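Local atomic coordinates of enoyl-CoA hydratase carB homologue (Streptomyces cattleya, PDB entry 5O34), a protein that acts in thienamycin biosynthesis as a crotonase-superfamily lyase, probably forming a carboxymethylproline as its homologue CarB does. Residues A[129-134]-A[155-160]; A[148-153]-A[170-175]. All blocks are in the same frame, centred on the assembly; numbering follows the deposited sequence.

Contact 1: A[129-134]-A[155-160]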
ATOM      1  N   THR A 129      13.918 -12.540 -13.202  1.00 54.50           N
ATOM      2  CA  THR A 129      12.497 -12.357 -13.478  1.00 52.87           C
ATOM      3  C   THR A 129      11.770 -13.690 -13.428  1.00 54.85           C
ATOM      4  O   THR A 129      10.722 -13.772 -12.796  1.00 54.36           O
ATOM      5  CB  THR A 129      12.268 -11.592 -14.811  1.00 55.48           C
ATOM      6  OG1 THR A 129      13.116 -10.445 -14.870  1.00 54.59           O
ATOM      7  CG2 THR A 129      10.818 -11.154 -14.996  1.00 51.90           C
ATOM      8  N   ASP A 130      12.359 -14.741 -14.023  1.00 51.27           N
ATOM      9  CA  ASP A 130      11.783 -16.092 -14.025  1.00 50.91           C
ATOM     10  C   ASP A 130      11.724 -16.673 -12.616  1.00 51.35           C
ATOM     11  O   ASP A 130      10.748 -17.341 -12.289  1.00 51.32           O
ATOM     12  CB  ASP A 130      12.508 -17.028 -15.018  1.00 53.12           C
ATOM     13  CG  ASP A 130      12.305 -16.695 -16.501  1.00 64.94           C
ATOM     14  OD1 ASP A 130      11.740 -15.609 -16.805  1.00 65.71           O
ATOM     15  OD2 ASP A 130      12.735 -17.503 -17.357  1.00 70.57           O
ATOM     16  N   LEU A 131      12.718 -16.345 -11.763  1.00 45.45           N
ATOM     17  CA  LEU A 131      12.729 -16.770 -10.365  1.00 45.19           C
ATOM     18  C   LEU A 131      11.654 -16.024  -9.566  1.00 48.45           C
ATOM     19  O   LEU A 131      10.835 -16.681  -8.922  1.00 47.68           O
ATOM     20  CB  LEU A 131      14.126 -16.628  -9.715  1.00 45.21           C
ATOM     21  CG  LEU A 131      14.221 -16.888  -8.189  1.00 49.63           C
ATOM     22  CD1 LEU A 131      13.757 -18.282  -7.818  1.00 49.41           C
ATOM     23  CD2 LEU A 131      15.622 -16.649  -7.677  1.00 51.21           C
ATOM     24  N   TYR A 132      11.619 -14.670  -9.646  1.00 44.13           N
ATOM     25  CA  TYR A 132      10.620 -13.882  -8.909  1.00 43.84           C
ATOM     26  C   TYR A 132       9.191 -14.215  -9.332  1.00 49.29           C
ATOM     27  O   TYR A 132       8.319 -14.342  -8.467  1.00 48.41           O
ATOM     28  CB  TYR A 132      10.880 -12.370  -9.008  1.00 44.17           C
ATOM     29  CG  TYR A 132      12.240 -11.905  -8.528  1.00 44.02           C
ATOM     30  CD1 TYR A 132      12.961 -12.634  -7.577  1.00 46.16           C
ATOM     31  CD2 TYR A 132      12.773 -10.697  -8.958  1.00 43.69           C
ATOM     32  CE1 TYR A 132      14.201 -12.194  -7.112  1.00 44.33           C
ATOM     33  CE2 TYR A 132      13.996 -10.233  -8.475  1.00 44.10           C
ATOM     34  CZ  TYR A 132      14.715 -10.997  -7.570  1.00 48.62           C
ATOM     35  OH  TYR A 132      15.948 -10.577  -7.148  1.00 51.72           O
ATOM     36  N   THR A 133       8.959 -14.404 -10.652  1.00 46.89           N
ATOM     37  CA  THR A 133       7.628 -14.740 -11.164  1.00 46.77           C
ATOM     38  C   THR A 133       7.173 -16.124 -10.734  1.00 52.99           C
ATOM     39  O   THR A 133       5.996 -16.261 -10.399  1.00 53.44           O
ATOM     40  CB  THR A 133       7.485 -14.538 -12.688  1.00 49.76           C
ATOM     41  OG1 THR A 133       8.525 -15.226 -13.389  1.00 50.97           O
ATOM     42  CG2 THR A 133       7.453 -13.059 -13.087  1.00 43.20           C
ATOM     43  N   THR A 134       8.079 -17.138 -10.697  1.00 50.75           N
ATOM     44  CA  THR A 134       7.688 -18.507 -10.313  1.00 50.67           C
ATOM     45  C   THR A 134       7.374 -18.576  -8.795  1.00 53.74           C
ATOM     46  O   THR A 134       6.288 -19.040  -8.437  1.00 54.12           O
ATOM     47  CB  THR A 134       8.685 -19.585 -10.829  1.00 64.28           C
ATOM     48  OG1 THR A 134       8.102 -20.879 -10.682  1.00 68.23           O
ATOM     49  CG2 THR A 134      10.010 -19.583 -10.096  1.00 66.93           C
ATOM     50  N   LEU A 155      16.968 -10.223  -0.271  1.00 44.57           N
ATOM     51  CA  LEU A 155      15.744  -9.583   0.220  1.00 44.40           C
ATOM     52  C   LEU A 155      14.616  -9.683  -0.830  1.00 47.36           C
ATOM     53  O   LEU A 155      13.480  -9.993  -0.468  1.00 47.08           O
ATOM     54  CB  LEU A 155      16.017  -8.110   0.615  1.00 44.17           C
ATOM     55  CG  LEU A 155      14.847  -7.259   1.156  1.00 47.88           C
ATOM     56  CD1 LEU A 155      14.063  -7.975   2.262  1.00 47.56           C
ATOM     57  CD2 LEU A 155      15.353  -5.915   1.636  1.00 48.75           C
ATOM     58  N   GLN A 156      14.945  -9.483  -2.123  1.00 43.34           N
ATOM     59  CA  GLN A 156      13.982  -9.568  -3.234  1.00 43.06           C
ATOM     60  C   GLN A 156      13.285 -10.935  -3.339  1.00 47.84           C
ATOM     61  O   GLN A 156      12.072 -10.984  -3.559  1.00 47.91           O
ATOM     62  CB  GLN A 156      14.637  -9.160  -4.559  1.00 44.11           C
ATOM     63  CG  GLN A 156      14.782  -7.639  -4.704  1.00 45.42           C
ATOM     64  CD  GLN A 156      15.800  -7.174  -5.713  1.00 59.30           C
ATOM     65  OE1 GLN A 156      16.474  -6.157  -5.507  1.00 56.47           O
ATOM     66  NE2 GLN A 156      15.912  -7.869  -6.842  1.00 47.97           N
ATOM     67  N   ILE A 157      14.026 -12.036  -3.113  1.00 45.83           N
ATOM     68  CA  ILE A 157      13.470 -13.404  -3.109  1.00 46.11           C
ATOM     69  C   ILE A 157      12.452 -13.531  -1.972  1.00 48.03           C
ATOM     70  O   ILE A 157      11.344 -14.025  -2.200  1.00 48.28           O
ATOM     71  CB  ILE A 157      14.593 -14.489  -3.034  1.00 50.25           C
ATOM     72  CG1 ILE A 157      15.476 -14.448  -4.311  1.00 51.60           C
ATOM     73  CG2 ILE A 157      14.006 -15.910  -2.826  1.00 50.80           C
ATOM     74  CD1 ILE A 157      16.893 -15.067  -4.178  1.00 59.45           C
ATOM     75  N   SER A 158      12.809 -13.044  -0.766  1.00 44.03           N
ATOM     76  CA  SER A 158      11.932 -13.088   0.412  1.00 43.58           C
ATOM     77  C   SER A 158      10.635 -12.302   0.170  1.00 47.13           C
ATOM     78  O   SER A 158       9.556 -12.771   0.552  1.00 46.41           O
ATOM     79  CB  SER A 158      12.666 -12.610   1.665  1.00 45.41           C
ATOM     80  OG  SER A 158      12.630 -11.202   1.845  1.00 50.27           O
ATOM     81  N   LEU A 159      10.733 -11.158  -0.546  1.00 43.83           N
ATOM     82  CA  LEU A 159       9.571 -10.318  -0.897  1.00 43.49           C
ATOM     83  C   LEU A 159       8.589 -10.979  -1.914  1.00 48.67           C
ATOM     84  O   LEU A 159       7.525 -10.419  -2.183  1.00 48.18           O
ATOM     85  CB  LEU A 159      10.008  -8.923  -1.372  1.00 42.94           C
ATOM     86  CG  LEU A 159      10.790  -8.060  -0.367  1.00 46.69           C
ATOM     87  CD1 LEU A 159      11.418  -6.874  -1.048  1.00 46.26           C
ATOM     88  CD2 LEU A 159       9.930  -7.615   0.815  1.00 48.45           C
ATOM     89  N   CYS A 160       8.910 -12.187  -2.414  1.00 46.34           N
ATOM     90  CA  CYS A 160       8.041 -12.953  -3.319  1.00 46.85           C
ATOM     91  C   CYS A 160       7.244 -14.008  -2.538  1.00 51.79           C
ATOM     92  O   CYS A 160       6.243 -14.537  -3.050  1.00 50.97           O
ATOM     93  CB  CYS A 160       8.849 -13.599  -4.439  1.00 47.34           C
ATOM     94  SG  CYS A 160       9.710 -12.432  -5.510  1.00 51.24           S
TER
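Tyr132 touches three residues of 155-160: Gln156, Ile157 and Cys160. Its CA lies 6.2 Å from the CA of Cys160, the nearest backbone approach of the two segments. The apolar contacts come first. Ile157 CG1 meets the Tyr132 ring at its edge, in the ring plane, 3.8 Å from CE1. The same CG1 is 4.0 Å from Leu131 CD2, and the Leu131 and Ile157 side chains cross at about a right angle. Cys160 SG packs on Tyr132 CB, 3.7 Å away.

The second kind is sulfur-aromatic. Cys160 SG is 4.7 Å from the centroid of the Tyr132 ring and approaches the ring obliquely, 47° off its normal. Tyr132 CG stands anti to the carbonyl carbon (chi1 -57°), and from there the ring extends so that its far end comes nearer to 155-160.

At the phenol end, Tyr132 OH lies 3.2 Å from Gln156 CB. All five touching residues are buried. Phe185 adds an edge-to-face contact to the Tyr132 ring, and Met189 and Leu263 also touch this side chain. Leu131 packs on Leu77 and Thr78 of helix 71-86.

This is interhelical core packing of helix 120-137 against the end of helix 152-158 and the turn after it, within the crotonase fold.

Contact 2: A[148-153]-A[170-175]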
ATOM      1  N   GLY A 148      19.504 -13.789   9.561  1.00 64.11           N
ATOM      2  CA  GLY A 148      20.580 -12.826   9.414  1.00 63.21           C
ATOM      3  C   GLY A 148      20.252 -11.768   8.396  1.00 67.03           C
ATOM      4  O   GLY A 148      19.096 -11.374   8.241  1.00 68.47           O
ATOM      5  N   TYR A 149      21.273 -11.310   7.704  1.00 62.90           N
ATOM      6  CA  TYR A 149      21.152 -10.316   6.659  1.00 62.78           C
ATOM      7  C   TYR A 149      20.360 -10.826   5.440  1.00 64.28           C
ATOM      8  O   TYR A 149      20.534 -11.967   5.011  1.00 63.82           O
ATOM      9  CB  TYR A 149      22.541  -9.865   6.218  1.00 64.65           C
ATOM     10  CG  TYR A 149      23.134  -8.743   7.036  1.00 68.87           C
ATOM     11  CD1 TYR A 149      23.880  -9.009   8.184  1.00 71.77           C
ATOM     12  CD2 TYR A 149      23.026  -7.420   6.618  1.00 70.37           C
ATOM     13  CE1 TYR A 149      24.480  -7.977   8.910  1.00 75.04           C
ATOM     14  CE2 TYR A 149      23.632  -6.384   7.325  1.00 72.08           C
ATOM     15  CZ  TYR A 149      24.354  -6.664   8.475  1.00 83.74           C
ATOM     16  OH  TYR A 149      24.938  -5.634   9.179  1.00 84.91           O
ATOM     17  N   ALA A 150      19.484  -9.965   4.908  1.00 58.53           N
ATOM     18  CA  ALA A 150      18.697 -10.159   3.689  1.00 57.01           C
ATOM     19  C   ALA A 150      18.944  -8.862   2.912  1.00 58.68           C
ATOM     20  O   ALA A 150      18.397  -7.807   3.245  1.00 58.50           O
ATOM     21  CB  ALA A 150      17.219 -10.337   4.027  1.00 57.53           C
ATOM     22  N   ILE A 151      19.890  -8.927   1.972  1.00 54.60           N
ATOM     23  CA  ILE A 151      20.380  -7.809   1.157  1.00 54.11           C
ATOM     24  C   ILE A 151      20.049  -8.027  -0.337  1.00 57.86           C
ATOM     25  O   ILE A 151      20.076  -9.167  -0.807  1.00 58.11           O
ATOM     26  CB  ILE A 151      21.919  -7.654   1.383  1.00 56.88           C
ATOM     27  CG1 ILE A 151      22.291  -7.550   2.885  1.00 57.14           C
ATOM     28  CG2 ILE A 151      22.519  -6.486   0.587  1.00 57.32           C
ATOM     29  CD1 ILE A 151      23.809  -7.779   3.185  1.00 61.51           C
ATOM     30  N   GLY A 152      19.777  -6.928  -1.054  1.00 53.38           N
ATOM     31  CA  GLY A 152      19.490  -6.900  -2.488  1.00 52.34           C
ATOM     32  C   GLY A 152      18.615  -8.020  -3.009  1.00 55.40           C
ATOM     33  O   GLY A 152      17.430  -8.109  -2.649  1.00 55.85           O
ATOM     34  N   VAL A 153      19.219  -8.911  -3.832  1.00 50.21           N
ATOM     35  CA  VAL A 153      18.569 -10.074  -4.453  1.00 49.25           C
ATOM     36  C   VAL A 153      18.029 -11.038  -3.389  1.00 51.83           C
ATOM     37  O   VAL A 153      16.941 -11.598  -3.570  1.00 51.32           O
ATOM     38  CB  VAL A 153      19.487 -10.764  -5.514  1.00 52.63           C
ATOM     39  CG1 VAL A 153      18.875 -12.059  -6.049  1.00 52.20           C
ATOM     40  CG2 VAL A 153      19.788  -9.809  -6.673  1.00 52.10           C
ATOM     41  N   ALA A 170      17.821 -10.637  12.284  1.00 60.85           N
ATOM     42  CA  ALA A 170      17.496 -10.298  10.899  1.00 59.59           C
ATOM     43  C   ALA A 170      17.686  -8.806  10.654  1.00 62.19           C
ATOM     44  O   ALA A 170      17.244  -7.979  11.452  1.00 62.38           O
ATOM     45  CB  ALA A 170      16.073 -10.724  10.554  1.00 60.05           C
ATOM     46  N   ARG A 171      18.431  -8.479   9.592  1.00 57.54           N
ATOM     47  CA  ARG A 171      18.715  -7.108   9.176  1.00 56.41           C
ATOM     48  C   ARG A 171      18.441  -7.008   7.670  1.00 56.97           C
ATOM     49  O   ARG A 171      18.955  -7.807   6.892  1.00 55.96           O
ATOM     50  CB  ARG A 171      20.134  -6.673   9.596  1.00 57.16           C
ATOM     51  CG  ARG A 171      20.240  -6.502  11.116  1.00 70.01           C
ATOM     52  CD  ARG A 171      21.602  -6.064  11.625  1.00 84.47           C
ATOM     53  NE  ARG A 171      21.849  -4.641  11.384  1.00 97.32           N
ATOM     54  CZ  ARG A 171      21.434  -3.647  12.169  1.00112.15           C
ATOM     55  NH1 ARG A 171      20.726  -3.905  13.265  1.00100.44           N
ATOM     56  NH2 ARG A 171      21.713  -2.388  11.859  1.00 97.17           N
ATOM     57  N   LEU A 172      17.535  -6.097   7.279  1.00 51.82           N
ATOM     58  CA  LEU A 172      17.079  -5.941   5.887  1.00 50.07           C
ATOM     59  C   LEU A 172      17.686  -4.693   5.227  1.00 53.48           C
ATOM     60  O   LEU A 172      17.683  -3.628   5.843  1.00 53.63           O
ATOM     61  CB  LEU A 172      15.536  -5.902   5.884  1.00 49.41           C
ATOM     62  CG  LEU A 172      14.754  -7.246   5.918  1.00 53.53           C
ATOM     63  CD1 LEU A 172      15.203  -8.201   7.016  1.00 53.51           C
ATOM     64  CD2 LEU A 172      13.299  -7.008   6.117  1.00 54.34           C
ATOM     65  N   VAL A 173      18.260  -4.832   4.006  1.00 48.36           N
ATOM     66  CA  VAL A 173      18.923  -3.738   3.300  1.00 47.40           C
ATOM     67  C   VAL A 173      18.653  -3.832   1.806  1.00 53.31           C
ATOM     68  O   VAL A 173      18.634  -4.910   1.214  1.00 53.00           O
ATOM     69  CB  VAL A 173      20.477  -3.681   3.561  1.00 50.46           C
ATOM     70  CG1 VAL A 173      21.006  -2.248   3.587  1.00 49.67           C
ATOM     71  CG2 VAL A 173      20.891  -4.433   4.828  1.00 50.27           C
ATOM     72  N   MET A 174      18.515  -2.639   1.196  1.00 52.40           N
ATOM     73  CA  MET A 174      18.405  -2.448  -0.241  1.00 53.32           C
ATOM     74  C   MET A 174      19.502  -1.412  -0.584  1.00 57.08           C
ATOM     75  O   MET A 174      19.162  -0.264  -0.830  1.00 55.82           O
ATOM     76  CB  MET A 174      17.009  -1.939  -0.674  1.00 56.27           C
ATOM     77  CG  MET A 174      16.055  -3.036  -1.053  1.00 60.67           C
ATOM     78  SD  MET A 174      16.605  -4.154  -2.325  1.00 64.49           S
ATOM     79  CE  MET A 174      15.293  -5.006  -2.373  1.00 61.36           C
ATOM     80  N   PRO A 175      20.823  -1.766  -0.467  1.00 55.11           N
ATOM     81  CA  PRO A 175      21.894  -0.790  -0.774  1.00 55.08           C
ATOM     82  C   PRO A 175      22.288  -0.564  -2.258  1.00 57.59           C
ATOM     83  O   PRO A 175      23.305   0.089  -2.503  1.00 58.80           O
ATOM     84  CB  PRO A 175      23.080  -1.344   0.025  1.00 56.95           C
ATOM     85  CG  PRO A 175      22.907  -2.810  -0.056  1.00 61.22           C
ATOM     86  CD  PRO A 175      21.407  -3.099  -0.167  1.00 57.28           C
TER
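Ala150 and Arg171 share the shortest backbone bond between 148-153 and 170-175: Ala150 N to Arg171 O, 3.0 Å. Strands 149-151 and 171-173 run parallel, 10° apart. Ala150 O accepts from Val173 N at 3.1 Å, and Gly152 N donates to Val173 O at 3.2 Å. The fourth bond, Arg171 N to Gly148 O, is 3.3 Å long. Its donor sits well above the carbonyl plane, 62° out of it.

Ala150 and Leu172 lie on the buried face, turned into the fold. They touch each other lightly, Ala150 CB being 4.2 Å from Leu172 CD1. Nearby, the Met174 chain bends at chi2 (-56°), which places SD 4.0 Å from Gly152 CA. Gly152 has a positive phi, which favours glycine.

The face with Tyr149, Ile151, Arg171 and Val173 is more closely packed across the strands, yet solvent reaches its rim at Tyr149, Ile151 and Arg171. Buried Val173 puts CG2 against Ile151 CG1 and at the edge of the Tyr149 ring. Arg171 CB lies over the centre of that ring, 4.2 Å from its centroid, in a CH-pi contact. The Tyr149 and Arg171 side chains run side by side. The guanidinium turns to Glu208, with a salt bridge from NE. Exposed Ile151 sets CG2 3.6 Å from Pro175 CD.

Strand 149-151 is an outermost strand of the three-stranded sheet within this chain. Strand 209-210 lies antiparallel on the far side of strand 171-173. Helix 152-158 follows strand 149-151 directly, and its Leu155 packs on Leu172 and Met174. Val153 turns instead to helix 120-137.

Contacts 1 and 2 share helix 152-158, and their centres are 14 Å apart. Contact 2 pairs the strand that leads into this helix; contact 1 packs the end of the helix on helix 120-137. They also touch directly. Tyr132 OH is 3.5 Å from Val153 CG1, Leu155 CD2 is 3.5 Å from Val173 O, and Leu155 CB is 3.6 Å from Ala150 O. Helix 152-158 is therefore held between the small sheet and helix 120-137. In crotonases the start of the equivalent helix supplies a backbone N-H to the oxyanion hole. The junction near Gly152 and Val153 is probably close to the active site.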